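Local coordinates for protein EH1AB1 (Metagenome, PDB 6I8F) that hydrolyses esters, probably by way of a serine nucleophile as in other esterases of the alpha/beta hydrolase fold, at residues A150-I155 with T194-Q199. Sequence-based numbering, arbitrary orientation.
Sequences AAFRHI and TGPAFQ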
ATOM      1  N   ALA A 150     -13.507 -19.541 -14.500  1.00 20.14           N
ATOM      2  CA  ALA A 150     -14.820 -19.443 -15.177  1.00 20.74           C
ATOM      3  C   ALA A 150     -15.652 -18.306 -14.557  1.00 20.67           C
ATOM      4  O   ALA A 150     -16.354 -17.596 -15.268  1.00 21.28           O
ATOM      5  CB  ALA A 150     -15.569 -20.757 -15.140  1.00 19.89           C
ATOM      6  N   ALA A 151     -15.562 -18.136 -13.235  1.00 19.95           N
ATOM      7  CA  ALA A 151     -16.304 -17.066 -12.537  1.00 19.62           C
ATOM      8  C   ALA A 151     -15.889 -15.684 -13.066  1.00 19.27           C
ATOM      9  O   ALA A 151     -16.745 -14.829 -13.358  1.00 18.48           O
ATOM     10  CB  ALA A 151     -16.080 -17.170 -11.050  1.00 19.53           C
ATOM     11  N   PHE A 152     -14.578 -15.460 -13.190  1.00 18.52           N
ATOM     12  CA  PHE A 152     -14.071 -14.175 -13.667  1.00 19.36           C
ATOM     13  C   PHE A 152     -14.493 -13.929 -15.122  1.00 20.89           C
ATOM     14  O   PHE A 152     -14.981 -12.844 -15.463  1.00 20.56           O
ATOM     15  CB  PHE A 152     -12.551 -14.058 -13.542  1.00 19.21           C
ATOM     16  CG  PHE A 152     -12.046 -12.825 -14.240  1.00 18.93           C
ATOM     17  CD1 PHE A 152     -12.274 -11.573 -13.696  1.00 18.83           C
ATOM     18  CD2 PHE A 152     -11.462 -12.906 -15.492  1.00 19.16           C
ATOM     19  CE1 PHE A 152     -11.893 -10.425 -14.378  1.00 18.48           C
ATOM     20  CE2 PHE A 152     -11.072 -11.759 -16.168  1.00 19.05           C
ATOM     21  CZ  PHE A 152     -11.281 -10.521 -15.606  1.00 19.09           C
ATOM     22  N   ARG A 153     -14.289 -14.927 -15.989  1.00 23.05           N
ATOM     23  CA  ARG A 153     -14.655 -14.787 -17.418  1.00 24.11           C
ATOM     24  C   ARG A 153     -16.162 -14.490 -17.524  1.00 23.17           C
ATOM     25  O   ARG A 153     -16.573 -13.631 -18.273  1.00 22.49           O
ATOM     26  CB  ARG A 153     -14.280 -16.045 -18.209  1.00 25.81           C
ATOM     27  CG  ARG A 153     -12.790 -16.266 -18.421  1.00 28.68           C
ATOM     28  CD  ARG A 153     -12.517 -17.455 -19.331  1.00 32.36           C
ATOM     29  NE  ARG A 153     -11.105 -17.590 -19.687  1.00 37.12           N
ATOM     30  CZ  ARG A 153     -10.467 -18.747 -19.913  1.00 39.51           C
ATOM     31  NH1 ARG A 153     -11.075 -19.904 -19.693  1.00 39.84           N
ATOM     32  NH2 ARG A 153      -9.215 -18.739 -20.345  1.00 38.35           N
ATOM     33  N   HIS A 154     -16.983 -15.198 -16.744  1.00 24.57           N
ATOM     34  CA  HIS A 154     -18.445 -15.055 -16.816  1.00 24.66           C
ATOM     35  C   HIS A 154     -18.892 -13.652 -16.369  1.00 23.76           C
ATOM     36  O   HIS A 154     -19.738 -13.016 -17.010  1.00 21.89           O
ATOM     37  CB  HIS A 154     -19.129 -16.140 -15.985  1.00 25.65           C
ATOM     38  CG  HIS A 154     -20.616 -16.046 -16.017  1.00 25.95           C
ATOM     39  ND1 HIS A 154     -21.364 -16.546 -17.071  1.00 26.83           N
ATOM     40  CD2 HIS A 154     -21.492 -15.475 -15.161  1.00 26.48           C
ATOM     41  CE1 HIS A 154     -22.643 -16.311 -16.846  1.00 26.40           C
ATOM     42  NE2 HIS A 154     -22.748 -15.657 -15.675  1.00 27.59           N
ATOM     43  N   ILE A 155     -18.354 -13.179 -15.242  1.00 22.40           N
ATOM     44  CA  ILE A 155     -18.693 -11.827 -14.740  1.00 22.02           C
ATOM     45  C   ILE A 155     -18.136 -10.757 -15.692  1.00 22.14           C
ATOM     46  O   ILE A 155     -18.839  -9.789 -15.999  1.00 23.40           O
ATOM     47  CB  ILE A 155     -18.228 -11.658 -13.287  1.00 20.61           C
ATOM     48  CG1 ILE A 155     -19.044 -12.589 -12.382  1.00 21.33           C
ATOM     49  CG2 ILE A 155     -18.316 -10.197 -12.865  1.00 20.35           C
ATOM     50  CD1 ILE A 155     -18.384 -12.950 -11.074  1.00 21.11           C
ATOM     51  N   THR A 194      -8.767 -10.447 -22.157  1.00 26.78           N
ATOM     52  CA  THR A 194      -8.851  -9.387 -21.169  1.00 26.60           C
ATOM     53  C   THR A 194      -8.869  -9.990 -19.763  1.00 24.21           C
ATOM     54  O   THR A 194      -9.710 -10.798 -19.422  1.00 23.01           O
ATOM     55  CB  THR A 194     -10.082  -8.519 -21.424  1.00 28.55           C
ATOM     56  OG1 THR A 194      -9.891  -7.997 -22.737  1.00 29.41           O
ATOM     57  CG2 THR A 194     -10.255  -7.389 -20.431  1.00 30.42           C
ATOM     58  N   GLY A 195      -7.900  -9.573 -18.956  1.00 24.08           N
ATOM     59  CA  GLY A 195      -7.802 -10.012 -17.612  1.00 23.10           C
ATOM     60  C   GLY A 195      -8.334  -8.961 -16.651  1.00 22.17           C
ATOM     61  O   GLY A 195      -8.809  -7.907 -17.070  1.00 22.12           O
ATOM     62  N   PRO A 196      -8.252  -9.238 -15.331  1.00 20.75           N
ATOM     63  CA  PRO A 196      -8.657  -8.288 -14.302  1.00 19.26           C
ATOM     64  C   PRO A 196      -7.870  -6.980 -14.390  1.00 18.59           C
ATOM     65  O   PRO A 196      -6.740  -6.988 -14.830  1.00 18.59           O
ATOM     66  CB  PRO A 196      -8.311  -9.017 -12.997  1.00 19.38           C
ATOM     67  CG  PRO A 196      -8.361 -10.475 -13.373  1.00 20.06           C
ATOM     68  CD  PRO A 196      -7.755 -10.498 -14.759  1.00 20.89           C
ATOM     69  N   ALA A 197      -8.487  -5.884 -13.942  1.00 18.25           N
ATOM     70  CA  ALA A 197      -7.850  -4.573 -13.887  1.00 17.92           C
ATOM     71  C   ALA A 197      -6.938  -4.442 -12.652  1.00 18.66           C
ATOM     72  O   ALA A 197      -6.157  -3.483 -12.541  1.00 18.37           O
ATOM     73  CB  ALA A 197      -8.935  -3.523 -13.856  1.00 18.15           C
ATOM     74  N   PHE A 198      -7.063  -5.369 -11.691  1.00 17.78           N
ATOM     75  CA  PHE A 198      -6.376  -5.262 -10.399  1.00 16.57           C
ATOM     76  C   PHE A 198      -6.412  -6.635  -9.736  1.00 16.38           C
ATOM     77  O   PHE A 198      -7.347  -7.393  -9.992  1.00 15.67           O
ATOM     78  CB  PHE A 198      -7.056  -4.192  -9.541  1.00 16.48           C
ATOM     79  CG  PHE A 198      -6.421  -3.870  -8.206  1.00 16.63           C
ATOM     80  CD1 PHE A 198      -6.842  -4.495  -7.046  1.00 16.61           C
ATOM     81  CD2 PHE A 198      -5.431  -2.903  -8.103  1.00 17.86           C
ATOM     82  CE1 PHE A 198      -6.284  -4.183  -5.814  1.00 16.48           C
ATOM     83  CE2 PHE A 198      -4.882  -2.575  -6.869  1.00 17.62           C
ATOM     84  CZ  PHE A 198      -5.306  -3.222  -5.728  1.00 17.61           C
ATOM     85  N   GLN A 199      -5.403  -6.942  -8.909  1.00 16.26           N
ATOM     86  CA  GLN A 199      -5.351  -8.203  -8.174  1.00 16.76           C
ATOM     87  C   GLN A 199      -5.001  -7.918  -6.707  1.00 16.42           C
ATOM     88  O   GLN A 199      -4.014  -7.260  -6.405  1.00 15.94           O
ATOM     89  CB  GLN A 199      -4.401  -9.215  -8.832  1.00 16.96           C
ATOM     90  CG  GLN A 199      -2.947  -8.756  -8.954  1.00 16.56           C
ATOM     91  CD  GLN A 199      -2.073  -9.743  -9.698  1.00 17.13           C
ATOM     92  OE1 GLN A 199      -2.073 -10.941  -9.413  1.00 17.13           O
ATOM     93  NE2 GLN A 199      -1.308  -9.252 -10.666  1.00 17.40           N
TER
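Phe-152 on helix 143-157 meets Pro-196 in the loop that runs into strand 198-202, their CA atoms 8.0 Å apart and no hydrogen bond joining the two backbones. This is a helix-to-loop contact of the alpha/beta hydrolase fold, where helix 143-157 lies against the central sheet and strand 198-202 pairs in parallel with strand 169-174. Only Phe-152 reaches across from the helix, and 127 Å² is buried, both sides summed. Phe-152 CB points toward the loop, and with CG anti to the backbone N (chi1 171°) the ring extends to the proline. Pro-196 CG comes over one face of the phenyl ring in a CH-pi contact, 3.9 Å from the centroid of the Phe-152 ring and 20° off its normal, displaced toward the rim on the side of CE1 and CZ. Farther round, the Thr-194 carbonyl O approaches the ring edge in plane, 3.7 Å from Phe-152 CE2. That oxygen also accepts a hydrogen bond from Arg-156 NH1, a polar link between loop and helix beside the apolar one. Phe-152 additionally packs on Leu-169 and Val-171 of strand 169-174, on Ile-98 and Tyr-100 of strand 94-100, and on Val-184 and Cys-188 of helix 176-190, which places its ring in the core between helices and sheet. With an alanine here, Pro-196 CG and CD would probably lose the aromatic surface they rest on, opening a gap between the loop and helix 143-157. At the far end of the ring, Phe-152 CZ bears on the Gly-195/Pro-196 peptide as well as on the proline side chain, lying 3.3 Å from Pro-196 N and 3.6 Å from Pro-196 CD.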